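Local coordinates for DUF3218 domain-containing protein (Pseudomonas aeruginosa, PDB 2IGS), which is of unknown function but belongs to a family distantly related to lysozymes, leaving a glycan-cleaving role possible but unproven, at residues F[10-15]-F[41-46]; F[67-72]-F[201-206]; F[104-109]-F[209-214]; F[132-137]-F[192-197]; F[140-145]-F[183-188]. All coordinates share one frame; numbering follows the deposited sequence. Where two conformers were deposited one is given.

Contact 1. Residues F[10-15]-F[41-46]; sequences QNPGQS and AWDIPL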
# COMPACT_ATOMS: atom_id res chain seq x y z
N GLN F 10 24.63 -38.52 16.54
CA GLN F 10 23.98 -38.31 15.26
C GLN F 10 22.48 -38.59 15.31
O GLN F 10 21.72 -38.05 14.52
CB GLN F 10 24.64 -39.19 14.17
CG GLN F 10 26.09 -38.77 13.81
CD GLN F 10 26.68 -39.63 12.72
OE1 GLN F 10 26.88 -40.85 12.90
NE2 GLN F 10 26.98 -39.01 11.58
N ASN F 11 22.08 -39.47 16.22
CA ASN F 11 20.68 -39.88 16.38
C ASN F 11 20.28 -39.71 17.85
O ASN F 11 19.85 -40.68 18.47
CB ASN F 11 20.47 -41.36 15.95
CG ASN F 11 21.05 -41.66 14.58
OD1 ASN F 11 20.34 -41.61 13.55
ND2 ASN F 11 22.34 -41.98 14.54
N PRO F 12 20.41 -38.48 18.41
CA PRO F 12 20.13 -38.34 19.86
C PRO F 12 18.68 -38.69 20.14
O PRO F 12 18.38 -39.21 21.19
CB PRO F 12 20.35 -36.85 20.10
CG PRO F 12 20.19 -36.20 18.73
CD PRO F 12 20.73 -37.19 17.77
N GLY F 13 17.79 -38.43 19.19
CA GLY F 13 16.36 -38.66 19.41
C GLY F 13 16.06 -40.13 19.48
O GLY F 13 15.45 -40.61 20.42
N GLN F 14 16.51 -40.86 18.46
CA GLN F 14 16.30 -42.30 18.42
C GLN F 14 16.98 -43.01 19.59
O GLN F 14 16.37 -43.87 20.22
CB GLN F 14 16.75 -42.88 17.09
CG GLN F 14 16.36 -44.32 16.92
CD GLN F 14 15.87 -44.63 15.54
OE1 GLN F 14 16.16 -43.90 14.56
NE2 GLN F 14 15.12 -45.72 15.43
N SER F 15 18.23 -42.66 19.86
CA SER F 15 18.97 -43.20 21.00
C SER F 15 18.25 -43.00 22.31
O SER F 15 17.99 -43.97 23.02
CB SER F 15 20.37 -42.58 21.09
OG SER F 15 21.14 -42.88 19.94
N ALA F 41 11.22 -34.73 18.43
CA ALA F 41 11.45 -33.69 19.46
C ALA F 41 12.92 -33.62 19.89
O ALA F 41 13.51 -32.54 19.96
CB ALA F 41 10.55 -33.94 20.68
N TRP F 42 13.51 -34.77 20.18
CA TRP F 42 14.88 -34.80 20.75
C TRP F 42 15.98 -34.70 19.67
O TRP F 42 17.14 -34.51 19.99
CB TRP F 42 15.04 -36.00 21.69
CG TRP F 42 14.29 -35.81 23.01
CD1 TRP F 42 13.90 -34.61 23.58
CD2 TRP F 42 13.91 -36.83 23.96
NE1 TRP F 42 13.30 -34.83 24.80
CE2 TRP F 42 13.28 -36.18 25.05
CE3 TRP F 42 14.02 -38.24 23.97
CZ2 TRP F 42 12.75 -36.89 26.15
CZ3 TRP F 42 13.52 -38.94 25.07
CH2 TRP F 42 12.89 -38.26 26.15
N ASP F 43 15.61 -34.83 18.40
CA ASP F 43 16.48 -34.42 17.29
C ASP F 43 16.53 -32.90 17.05
O ASP F 43 17.45 -32.41 16.37
CB ASP F 43 16.10 -35.14 15.98
CG ASP F 43 16.60 -36.59 15.92
OD1 ASP F 43 17.45 -37.01 16.74
OD2 ASP F 43 16.12 -37.34 15.04
N ILE F 44 15.57 -32.16 17.60
CA ILE F 44 15.44 -30.71 17.33
C ILE F 44 16.75 -29.90 17.45
O ILE F 44 17.13 -29.27 16.47
CB ILE F 44 14.23 -30.03 18.08
CG1 ILE F 44 12.87 -30.51 17.53
CG2 ILE F 44 14.29 -28.52 17.96
CD1 ILE F 44 11.67 -29.95 18.27
N PRO F 45 17.48 -29.99 18.60
CA PRO F 45 18.76 -29.25 18.73
C PRO F 45 19.80 -29.62 17.70
O PRO F 45 20.59 -28.77 17.30
CB PRO F 45 19.26 -29.67 20.11
CG PRO F 45 18.03 -29.99 20.86
CD PRO F 45 17.19 -30.73 19.84
N LEU F 46 19.82 -30.87 17.26
CA LEU F 46 20.76 -31.24 16.24
C LEU F 46 20.29 -30.77 14.86
O LEU F 46 21.12 -30.38 14.04
CB LEU F 46 21.03 -32.74 16.23
CG LEU F 46 22.11 -33.21 15.24
CD1 LEU F 46 23.47 -32.66 15.69
CD2 LEU F 46 22.12 -34.74 15.18
O HOH W 1 17.41 -39.73 16.17
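The start of helix 12-27 sits against helix 35-48, and an aspartate of the second helix serves the first turn of the other. N11 holds the N-cap position, yet its side chain makes no capping bond. The acceptor comes from across the contact instead. D43 has CG anti to its carbonyl carbon (chi1 -77°), and this brings OD1 to G13. G13 N donates to D43 OD1 at 2.9 Å. The bond is bent, 141° at the hydrogen, and the donor stands above the carboxylate plane. Water 1 extends the link: it accepts from Q14 N at 2.7 Å and bonds to D43 OD1 at 2.8 Å. OD1 is thus tied to two successive N-H groups, one directly and one through water. The other oxygen, OD2, pairs with R47, one turn on in the same helix. The helix start would probably stabilise the negative charge.

G13 lets the backbones come close. Its CA lies 3.7 Å from W42 CB, and the W42 ring then leads away into the core, where NE1 bonds to T204 O. The P12 ring crosses the D43 side chain at about a right angle. P12 CD is 3.4 Å from D43 OD1 and 3.8 Å from L46 CD2. The same L46 methyl reaches Q10 O at 3.4 Å. Y65 of helix 63-82 touches both P12 and L46. A side chain of one helix receiving a first-turn N-H of its neighbour is typical of N-terminal capping in a helical bundle.

Contact 2. Residues F[67-72]-F[201-206]; sequences TLLAQE and LRYTTA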
# COMPACT_ATOMS: atom_id res chain seq x y z
N THR F 67 28.72 -32.92 26.18
CA THR F 67 28.48 -32.79 27.62
C THR F 67 26.99 -32.92 27.97
O THR F 67 26.62 -33.65 28.87
CB THR F 67 29.11 -31.51 28.17
OG1 THR F 67 30.53 -31.62 28.04
CG2 THR F 67 28.75 -31.28 29.67
N LEU F 68 26.14 -32.25 27.21
CA LEU F 68 24.69 -32.40 27.35
C LEU F 68 24.23 -33.85 27.23
O LEU F 68 23.34 -34.28 27.96
CB LEU F 68 23.99 -31.58 26.26
CG LEU F 68 23.38 -30.22 26.68
CD1 LEU F 68 23.90 -29.62 28.03
CD2 LEU F 68 23.41 -29.19 25.56
N LEU F 69 24.82 -34.57 26.28
CA LEU F 69 24.49 -35.97 26.01
C LEU F 69 24.97 -36.89 27.13
O LEU F 69 24.22 -37.77 27.56
CB LEU F 69 24.99 -36.44 24.63
CG LEU F 69 24.50 -35.67 23.39
CD1 LEU F 69 25.20 -36.20 22.14
CD2 LEU F 69 23.00 -35.76 23.19
N ALA F 70 26.20 -36.68 27.60
CA ALA F 70 26.73 -37.33 28.83
C ALA F 70 25.83 -37.13 30.05
O ALA F 70 25.58 -38.09 30.77
CB ALA F 70 28.17 -36.88 29.15
N GLN F 71 25.35 -35.90 30.27
CA GLN F 71 24.45 -35.61 31.39
C GLN F 71 23.16 -36.41 31.24
O GLN F 71 22.59 -36.88 32.21
CB GLN F 71 24.07 -34.13 31.45
CG GLN F 71 25.21 -33.14 31.49
CD GLN F 71 24.75 -31.71 31.30
OE1 GLN F 71 23.64 -31.45 30.78
NE2 GLN F 71 25.58 -30.76 31.72
N GLU F 72 22.72 -36.55 29.99
CA GLU F 72 21.48 -37.26 29.68
C GLU F 72 21.62 -38.77 29.98
O GLU F 72 20.70 -39.41 30.52
CB GLU F 72 21.13 -36.99 28.22
CG GLU F 72 19.68 -36.74 27.92
CD GLU F 72 18.95 -36.01 29.02
OE1 GLU F 72 18.64 -34.81 28.87
OE2 GLU F 72 18.67 -36.65 30.05
N LEU F 201 18.20 -27.69 34.29
CA LEU F 201 17.76 -28.06 32.95
C LEU F 201 18.62 -29.17 32.37
O LEU F 201 19.83 -29.22 32.60
CB LEU F 201 17.71 -26.87 31.98
CG LEU F 201 16.51 -25.92 32.01
CD1 LEU F 201 16.62 -24.93 30.87
CD2 LEU F 201 15.16 -26.66 31.96
N ARG F 202 17.97 -30.05 31.61
CA ARG F 202 18.70 -31.01 30.80
C ARG F 202 18.24 -30.91 29.36
O ARG F 202 17.21 -30.30 29.10
CB ARG F 202 18.59 -32.44 31.35
CG ARG F 202 19.49 -32.68 32.59
CD ARG F 202 18.88 -33.70 33.52
NE ARG F 202 17.95 -34.53 32.78
CZ ARG F 202 16.69 -34.79 33.13
NH1 ARG F 202 16.19 -34.30 34.27
NH2 ARG F 202 15.95 -35.55 32.34
N TYR F 203 19.02 -31.48 28.44
CA TYR F 203 18.76 -31.42 27.01
C TYR F 203 17.32 -31.82 26.74
O TYR F 203 16.58 -31.12 26.07
CB TYR F 203 19.75 -32.37 26.31
CG TYR F 203 19.58 -32.59 24.83
CD1 TYR F 203 18.56 -33.41 24.32
CD2 TYR F 203 20.48 -32.05 23.93
CE1 TYR F 203 18.44 -33.64 22.93
CE2 TYR F 203 20.38 -32.29 22.56
CZ TYR F 203 19.36 -33.07 22.07
OH TYR F 203 19.27 -33.29 20.71
N THR F 204 16.95 -32.95 27.32
CA THR F 204 15.66 -33.59 27.17
C THR F 204 14.48 -32.77 27.76
O THR F 204 13.41 -32.66 27.14
CB THR F 204 15.83 -34.99 27.80
OG1 THR F 204 15.40 -36.02 26.91
CG2 THR F 204 15.29 -35.12 29.18
N THR F 205 14.69 -32.17 28.93
CA THR F 205 13.64 -31.38 29.61
C THR F 205 13.56 -29.93 29.11
O THR F 205 12.49 -29.30 29.18
CB THR F 205 13.85 -31.34 31.13
OG1 THR F 205 15.21 -30.98 31.39
CG2 THR F 205 13.52 -32.69 31.81
N ALA F 206 14.68 -29.39 28.64
CA ALA F 206 14.72 -28.12 27.88
C ALA F 206 13.89 -28.23 26.59
O ALA F 206 13.20 -27.29 26.23
CB ALA F 206 16.13 -27.74 27.54
O HOH W 2 21.33 -32.70 29.46
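E72 OE1 accepts the backbone N-H of T204 at 3.0 Å. The bond is fairly straight, 161° at the hydrogen, though T204 N stands above the carboxylate plane. The other oxygen faces R202: E72 OE2 and R202 NE form a long salt bridge of 3.5 Å. OE2 lies at the guanidinium edge, in its plane, while the carboxylate is turned 76° from that plane. An unusual first torsion and a bend at chi2 (34°) together bring the E72 carboxylate here. Both partners belong to the start of helix 203-216, where R202 is the N-cap residue. Within the helix start, R202 N donates to T205 OG1 at 2.9 Å. The charge of E72 is therefore probably favoured by the helix end as well as by the arginine.

Water 2 accepts from Y203 N at 2.8 Å and lies within hydrogen-bonding reach of L68 O and Q71 OE1, which compete for its protons. It bridges the two helices.

Around this polar group the packing is apolar. Y203 has CG anti to its backbone N, which sets its ring against L69. L69 CD2 lies over one face of that ring, 4.4 Å from Y203 CE2, and L68 CG rests 4.2 Å from Y203 CB. The Y203 hydroxyl bonds to W42 O. A carboxylate receiving a first-turn N-H of another helix is typical of N-terminal capping between neighbours in a bundle.

Contact 3. Residues F[104-109]-F[209-214]; sequences QNLDRI and LLLAYF. With SO4 (sulfate ion), chain U.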
# COMPACT_ATOMS: atom_id res chain seq x y z
N GLN F 104 1.90 -34.23 22.34
CA GLN F 104 0.79 -33.30 22.14
C GLN F 104 1.26 -31.91 21.72
O GLN F 104 0.70 -31.31 20.79
CB GLN F 104 -0.09 -33.22 23.40
CG GLN F 104 -0.89 -34.52 23.68
CD GLN F 104 -1.51 -34.59 25.08
OE1 GLN F 104 -1.09 -33.88 26.01
NE2 GLN F 104 -2.50 -35.47 25.24
N ASN F 105 2.31 -31.41 22.37
CA ASN F 105 2.83 -30.08 22.05
C ASN F 105 3.43 -30.01 20.65
O ASN F 105 3.12 -29.09 19.89
CB ASN F 105 3.74 -29.54 23.16
CG ASN F 105 2.94 -29.15 24.43
OD1 ASN F 105 1.82 -28.64 24.33
ND2 ASN F 105 3.51 -29.41 25.61
N LEU F 106 4.24 -31.01 20.32
CA LEU F 106 4.81 -31.18 18.99
C LEU F 106 3.78 -31.28 17.87
O LEU F 106 3.99 -30.71 16.78
CB LEU F 106 5.71 -32.41 18.96
CG LEU F 106 6.96 -32.50 18.06
CD1 LEU F 106 6.96 -33.76 17.20
CD2 LEU F 106 7.32 -31.24 17.24
N ASP F 107 2.69 -32.01 18.10
CA ASP F 107 1.66 -32.10 17.07
C ASP F 107 0.89 -30.78 16.90
O ASP F 107 0.51 -30.43 15.78
CB ASP F 107 0.75 -33.31 17.31
CG ASP F 107 1.47 -34.64 17.09
OD1 ASP F 107 2.51 -34.66 16.37
OD2 ASP F 107 1.02 -35.67 17.63
N ARG F 108 0.67 -30.07 18.00
CA ARG F 108 0.13 -28.71 17.97
C ARG F 108 1.01 -27.79 17.12
O ARG F 108 0.51 -27.09 16.24
CB ARG F 108 -0.03 -28.13 19.38
CG ARG F 108 -1.48 -27.88 19.83
CD ARG F 108 -1.54 -27.37 21.29
NE ARG F 108 -2.24 -26.08 21.43
CZ ARG F 108 -2.19 -25.29 22.50
NH1 ARG F 108 -2.85 -24.15 22.52
NH2 ARG F 108 -1.46 -25.63 23.56
N ILE F 109 2.31 -27.82 17.38
CA ILE F 109 3.27 -26.96 16.66
C ILE F 109 3.30 -27.27 15.14
O ILE F 109 3.28 -26.37 14.32
CB ILE F 109 4.67 -27.06 17.30
CG1 ILE F 109 4.69 -26.29 18.62
CG2 ILE F 109 5.76 -26.57 16.37
CD1 ILE F 109 5.90 -26.59 19.51
N LEU F 209 10.18 -28.13 27.61
CA LEU F 209 9.78 -26.77 27.90
C LEU F 209 9.57 -26.01 26.60
O LEU F 209 8.56 -25.29 26.46
CB LEU F 209 10.86 -26.06 28.75
CG LEU F 209 10.74 -24.56 29.09
CD1 LEU F 209 9.54 -24.33 30.03
CD2 LEU F 209 12.03 -23.98 29.71
N LEU F 210 10.52 -26.18 25.66
CA LEU F 210 10.50 -25.49 24.37
C LEU F 210 9.19 -25.73 23.62
O LEU F 210 8.58 -24.80 23.11
CB LEU F 210 11.69 -25.91 23.50
CG LEU F 210 11.80 -25.26 22.11
CD1 LEU F 210 12.26 -23.80 22.22
CD2 LEU F 210 12.74 -26.04 21.19
N LEU F 211 8.80 -26.99 23.53
CA LEU F 211 7.59 -27.39 22.84
C LEU F 211 6.33 -26.94 23.58
O LEU F 211 5.36 -26.56 22.95
CB LEU F 211 7.58 -28.91 22.64
CG LEU F 211 8.68 -29.46 21.72
CD1 LEU F 211 8.64 -30.97 21.64
CD2 LEU F 211 8.60 -28.81 20.33
N ALA F 212 6.34 -26.99 24.91
CA ALA F 212 5.19 -26.53 25.69
C ALA F 212 4.86 -25.05 25.44
O ALA F 212 3.71 -24.69 25.20
CB ALA F 212 5.43 -26.77 27.19
N TYR F 213 5.89 -24.22 25.56
CA TYR F 213 5.86 -22.79 25.29
C TYR F 213 5.38 -22.52 23.87
O TYR F 213 4.37 -21.85 23.67
CB TYR F 213 7.26 -22.25 25.51
CG TYR F 213 7.45 -20.78 25.19
CD1 TYR F 213 7.10 -19.80 26.11
CD2 TYR F 213 8.04 -20.37 23.99
CE1 TYR F 213 7.27 -18.44 25.84
CE2 TYR F 213 8.23 -19.00 23.70
CZ TYR F 213 7.83 -18.05 24.63
OH TYR F 213 8.00 -16.70 24.38
N PHE F 214 6.10 -23.06 22.89
CA PHE F 214 5.79 -22.76 21.49
C PHE F 214 4.49 -23.34 20.99
O PHE F 214 3.99 -22.94 19.95
CB PHE F 214 6.97 -23.14 20.56
CG PHE F 214 7.97 -22.04 20.41
CD1 PHE F 214 7.66 -20.89 19.68
CD2 PHE F 214 9.20 -22.11 21.04
CE1 PHE F 214 8.58 -19.85 19.56
CE2 PHE F 214 10.12 -21.09 20.92
CZ PHE F 214 9.82 -19.97 20.17
S SO4 U . -3.81 -24.26 18.70
O1 SO4 U . -5.16 -24.75 18.40
O2 SO4 U . -2.85 -25.31 18.35
O3 SO4 U . -3.54 -23.05 17.92
O4 SO4 U . -3.72 -23.96 20.13
O HOH W 3 1.80 -26.39 25.74
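N105, I109 and L211 share one kind of first torsion, with N105 CG, I109 CG1 and L211 CG each anti to the carbonyl carbon. I109 then extends (chi2 166°) and sends CD1 across to helix 203-216. I109 CD1 meets L211 CD2 at 3.6 Å and F214 CB at 3.8 Å, so the isoleucine tip wedges between residues almost one turn apart. The I109 and L211 side chains cross at about a right angle. L106 and L211 instead lie side by side and point the same way, with their CD2 methyls 4.1 Å apart.

N105 forms the polar end of the interface. N105 CB packs on L211 O at 3.4 Å, and the amide lies against A212, N105 ND2 being 3.3 Å from A212 CA. ND2 donates to T168 O outside the pair. N105 OD1 accepts a hydrogen bond from water 3, which also donates to A212 O at 2.6 Å. The amide is thus held at both ends although it is buried, which should fix its rotation. No direct hydrogen bond joins the two segments.

R108, exposed at the edge, holds a sulfate, probably from the crystallisation liquor. R108 NE and NH1 both donate to sulfate O4, the shorter bond being R108 NH1 to sulfate O4 at 2.6 Å, and NE adds a weak bond to O2.

The axes of these short segments pass 8.4 Å apart at a crossing angle of 48°. A41 and I44 of helix 35-48 also touch L211. Such interlocked aliphatic side chains are typical of a helical-bundle core.

Contact 4. Residues F[132-137]-F[192-197]; sequences VGFSTD and DVFNTI. With ACY (acetic acid), chain V.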
# COMPACT_ATOMS: atom_id res chain seq x y z
N VAL F 132 20.63 -20.60 29.22
CA VAL F 132 19.90 -19.58 29.96
C VAL F 132 20.63 -18.25 29.80
O VAL F 132 21.84 -18.13 30.06
CB VAL F 132 19.68 -19.96 31.45
CG1 VAL F 132 18.80 -18.92 32.16
CG2 VAL F 132 19.05 -21.36 31.55
N GLY F 133 19.89 -17.27 29.30
CA GLY F 133 20.44 -15.97 29.00
C GLY F 133 19.43 -14.89 29.31
O GLY F 133 18.46 -15.12 30.04
N PHE F 134 19.65 -13.72 28.72
CA PHE F 134 18.80 -12.56 28.96
C PHE F 134 17.85 -12.23 27.81
O PHE F 134 18.23 -12.25 26.63
CB PHE F 134 19.67 -11.34 29.25
CG PHE F 134 20.50 -11.47 30.51
CD1 PHE F 134 21.85 -11.80 30.44
CD2 PHE F 134 19.93 -11.25 31.76
CE1 PHE F 134 22.61 -11.91 31.61
CE2 PHE F 134 20.67 -11.34 32.90
CZ PHE F 134 22.02 -11.68 32.84
N SER F 135 16.60 -11.91 28.16
CA SER F 135 15.72 -11.30 27.20
C SER F 135 16.28 -9.93 26.83
O SER F 135 17.16 -9.37 27.50
CB SER F 135 14.29 -11.22 27.73
OG SER F 135 14.14 -10.23 28.72
N THR F 136 15.75 -9.39 25.74
CA THR F 136 16.29 -8.26 25.04
C THR F 136 15.27 -7.11 25.08
O THR F 136 14.08 -7.36 25.25
CB THR F 136 16.58 -8.79 23.61
OG1 THR F 136 17.95 -9.22 23.54
CG2 THR F 136 16.31 -7.81 22.57
N ASP F 137 15.75 -5.86 25.00
CA ASP F 137 14.87 -4.72 24.69
C ASP F 137 14.59 -4.72 23.17
O ASP F 137 14.99 -5.63 22.47
CB ASP F 137 15.49 -3.37 25.13
CG ASP F 137 16.85 -3.08 24.47
OD1 ASP F 137 17.11 -3.59 23.37
OD2 ASP F 137 17.68 -2.35 25.06
N ASP F 192 19.39 -16.29 42.07
CA ASP F 192 18.97 -17.62 42.51
C ASP F 192 18.14 -18.35 41.44
O ASP F 192 18.41 -19.51 41.16
CB ASP F 192 18.21 -17.54 43.83
CG ASP F 192 19.14 -17.38 45.05
OD1 ASP F 192 20.39 -17.35 44.91
OD2 ASP F 192 18.60 -17.28 46.18
N VAL F 193 17.13 -17.67 40.86
CA VAL F 193 16.21 -18.28 39.88
C VAL F 193 16.92 -18.57 38.56
O VAL F 193 16.79 -19.65 38.00
CB VAL F 193 14.88 -17.45 39.66
CG1 VAL F 193 14.02 -18.03 38.52
CG2 VAL F 193 14.04 -17.43 40.92
N PHE F 194 17.70 -17.60 38.09
CA PHE F 194 18.56 -17.76 36.92
C PHE F 194 19.37 -19.05 37.03
O PHE F 194 19.43 -19.86 36.09
CB PHE F 194 19.49 -16.54 36.80
CG PHE F 194 20.32 -16.50 35.54
CD1 PHE F 194 21.24 -17.50 35.24
CD2 PHE F 194 20.22 -15.42 34.67
CE1 PHE F 194 22.00 -17.45 34.09
CE2 PHE F 194 21.00 -15.35 33.52
CZ PHE F 194 21.89 -16.37 33.24
N ASN F 195 19.97 -19.25 38.20
CA ASN F 195 20.90 -20.37 38.38
C ASN F 195 20.34 -21.73 38.77
O ASN F 195 20.91 -22.76 38.38
CB ASN F 195 22.09 -19.93 39.20
CG ASN F 195 23.00 -19.04 38.37
OD1 ASN F 195 23.51 -19.49 37.35
ND2 ASN F 195 23.10 -17.76 38.74
N THR F 196 19.20 -21.72 39.45
CA THR F 196 18.33 -22.89 39.63
C THR F 196 17.90 -23.49 38.28
O THR F 196 17.96 -24.71 38.08
CB THR F 196 17.02 -22.53 40.39
OG1 THR F 196 17.37 -21.97 41.65
CG2 THR F 196 16.19 -23.76 40.66
N ILE F 197 17.43 -22.62 37.39
CA ILE F 197 16.90 -23.04 36.10
C ILE F 197 18.04 -23.59 35.26
O ILE F 197 17.95 -24.68 34.71
CB ILE F 197 16.14 -21.89 35.35
CG1 ILE F 197 14.84 -21.54 36.12
CG2 ILE F 197 15.84 -22.30 33.90
CD1 ILE F 197 14.05 -20.35 35.52
C ACY V . 12.01 -6.64 27.91
O ACY V . 12.54 -7.76 27.55
OXT ACY V . 12.48 -5.47 27.74
CH3 ACY V . 10.68 -6.69 28.62
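F194 leaves helix 190-200 with CG anti to its backbone N (chi1 -173°), and from CB the ring reaches out to strand 132-134. Along one side, V132 CG1 lies over the F194 ring, 4.0 Å from F194 CE1. This methyl sits almost centrally over the ring face, 4.1 Å from its centroid and 11° off the normal: a CH-pi contact. At the tip, F194 CZ meets the V132 carbonyl oxygen at 3.6 Å. On the other side, F194 CE2 lies over one face of the F134 ring, toward its rim, and is 3.9 Å from F134 CZ. The two ring planes are 53° apart, and their centroids are separated by 5.6 Å.

The second V132 methyl points elsewhere: V132 CG2 meets I197 CG2 at 4.1 Å. L148 of the central strand touches F194 and I197 and so continues the apolar layer. Beyond the strand, S135 OG donates to a bound acetic acid, probably from the crystallisation liquor. T136 makes backbone hydrogen bonds to the second subunit.

No hydrogen bond or salt bridge joins the two segments. The contact rests on dispersion and the CH-pi term, so shape fit, with partial exclusion of water, probably holds the helix to the sheet.

Contact 5. Residues F[140-145]-F[183-188]; sequences GGISQE and LRLDAP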
# COMPACT_ATOMS: atom_id res chain seq x y z
N GLY F 140 17.89 -4.70 20.67
CA GLY F 140 18.81 -5.81 20.75
C GLY F 140 19.69 -5.78 21.99
O GLY F 140 20.58 -6.59 22.10
N GLY F 141 19.45 -4.85 22.92
CA GLY F 141 20.34 -4.72 24.08
C GLY F 141 19.76 -5.46 25.27
O GLY F 141 18.76 -6.17 25.16
N ILE F 142 20.41 -5.30 26.41
CA ILE F 142 19.91 -5.79 27.67
C ILE F 142 19.72 -4.53 28.55
O ILE F 142 20.57 -3.65 28.57
CB ILE F 142 20.88 -6.88 28.28
CG1 ILE F 142 21.00 -8.11 27.36
CG2 ILE F 142 20.44 -7.30 29.70
CD1 ILE F 142 22.17 -9.11 27.71
N SER F 143 18.57 -4.42 29.20
CA SER F 143 18.29 -3.32 30.13
C SER F 143 17.79 -3.95 31.42
O SER F 143 17.62 -5.17 31.46
CB SER F 143 17.22 -2.39 29.57
OG SER F 143 15.93 -2.97 29.75
N GLN F 144 17.54 -3.14 32.45
CA GLN F 144 17.01 -3.69 33.70
C GLN F 144 15.58 -4.15 33.60
O GLN F 144 15.06 -4.68 34.55
CB GLN F 144 17.21 -2.78 34.93
CG GLN F 144 17.78 -1.39 34.70
CD GLN F 144 18.37 -0.82 35.99
OE1 GLN F 144 18.10 -1.32 37.09
NE2 GLN F 144 19.17 0.22 35.86
N GLU F 145 14.96 -3.95 32.44
CA GLU F 145 13.64 -4.53 32.17
C GLU F 145 13.75 -5.96 31.67
O GLU F 145 12.74 -6.66 31.64
CB GLU F 145 12.85 -3.69 31.16
CG GLU F 145 12.25 -2.39 31.70
CD GLU F 145 11.24 -2.60 32.81
OE1 GLU F 145 10.71 -3.72 32.97
OE2 GLU F 145 10.94 -1.63 33.54
N LEU F 183 9.95 -12.45 35.55
CA LEU F 183 10.92 -11.94 36.53
C LEU F 183 11.94 -10.97 35.91
O LEU F 183 12.60 -11.31 34.92
CB LEU F 183 11.58 -13.09 37.29
CG LEU F 183 12.34 -12.70 38.57
CD1 LEU F 183 11.36 -12.45 39.70
CD2 LEU F 183 13.32 -13.81 38.96
N ARG F 184 12.04 -9.76 36.48
CA ARG F 184 13.00 -8.74 36.03
C ARG F 184 14.39 -9.02 36.62
O ARG F 184 14.49 -9.57 37.71
CB ARG F 184 12.51 -7.31 36.38
CG ARG F 184 11.35 -6.82 35.50
CD ARG F 184 10.48 -5.70 36.10
NE ARG F 184 9.10 -5.83 35.63
CZ ARG F 184 8.21 -4.84 35.50
NH1 ARG F 184 8.53 -3.59 35.81
NH2 ARG F 184 7.00 -5.11 35.06
N LEU F 185 15.45 -8.64 35.90
CA LEU F 185 16.82 -8.96 36.32
C LEU F 185 17.32 -8.25 37.60
O LEU F 185 18.33 -8.65 38.18
CB LEU F 185 17.83 -8.85 35.17
CG LEU F 185 18.11 -7.53 34.48
CD1 LEU F 185 18.62 -6.45 35.45
CD2 LEU F 185 19.13 -7.77 33.41
N ASP F 186 16.60 -7.22 38.03
CA ASP F 186 16.95 -6.55 39.27
C ASP F 186 16.13 -7.05 40.46
O ASP F 186 16.25 -6.52 41.56
CB ASP F 186 16.91 -5.01 39.12
CG ASP F 186 15.53 -4.47 38.71
OD1 ASP F 186 14.55 -5.24 38.63
OD2 ASP F 186 15.44 -3.24 38.47
N ALA F 187 15.31 -8.08 40.25
CA ALA F 187 14.60 -8.76 41.34
C ALA F 187 15.56 -9.42 42.34
O ALA F 187 16.63 -9.91 41.94
CB ALA F 187 13.60 -9.79 40.79
N PRO F 188 15.19 -9.44 43.64
CA PRO F 188 16.12 -9.96 44.65
C PRO F 188 16.35 -11.47 44.51
O PRO F 188 17.41 -11.97 44.90
CB PRO F 188 15.42 -9.62 45.97
CG PRO F 188 13.97 -9.57 45.62
CD PRO F 188 13.92 -8.98 44.24
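E145 OE1 is held by two arginines. R157, outside the two loops, gives the stronger salt bridge. R184 adds a second one, with its NH1 3.6 Å from E145 OE1. That oxygen lies over one face of the R184 guanidinium, 3.3 Å above its plane, so the attraction is between charges alone and no N-H points at it. E145 is bent at chi2 (-62°) and runs alongside R184 in the same direction. One carboxylate between two arginines probably offsets the repulsion between them.

S143 OG shapes the first loop: it accepts a hydrogen bond from E145 N at 3.0 Å and makes an ST turn. The second loop folds as a type I turn from R184 to A187.

L185 joins the loops by packing. Its CG takes the crowded position between N and carbonyl carbon (chi1 64°). With chi2 near 58° as well, L185 CD1 lies 3.6 Å from Q144 CA, and L185 CD2 4.0 Å from I142 CG2 and 3.6 Å from S143 O.

L185 also bonds with S146 through the backbone. The pair lies at the surface: loop 140-145 links strands 132-134 and 148-150, and loop 183-188 leads into helix 190-200, where F190 touches L185.

Overall arrangement
From the N terminus, contact 1 closes first, joining helices 12-27 and 35-48 before contact 2 opens. Contact 2 starts on helix 63-82 and contact 3 on helix 87-113. Both end on helix 203-216, and their segments alternate, so these two loops cross. Contact 4 opens and closes within both of them, and contact 5 within contact 4. Helix 203-216 also bonds to contact 1 through Y203 and T204 and touches it through L211, so contacts 1 to 3 tie the helical core. Contacts 4 and 5, centres about 9 Å apart, meet through F134 and join the small sheet to helix 190-200 and its leading loop.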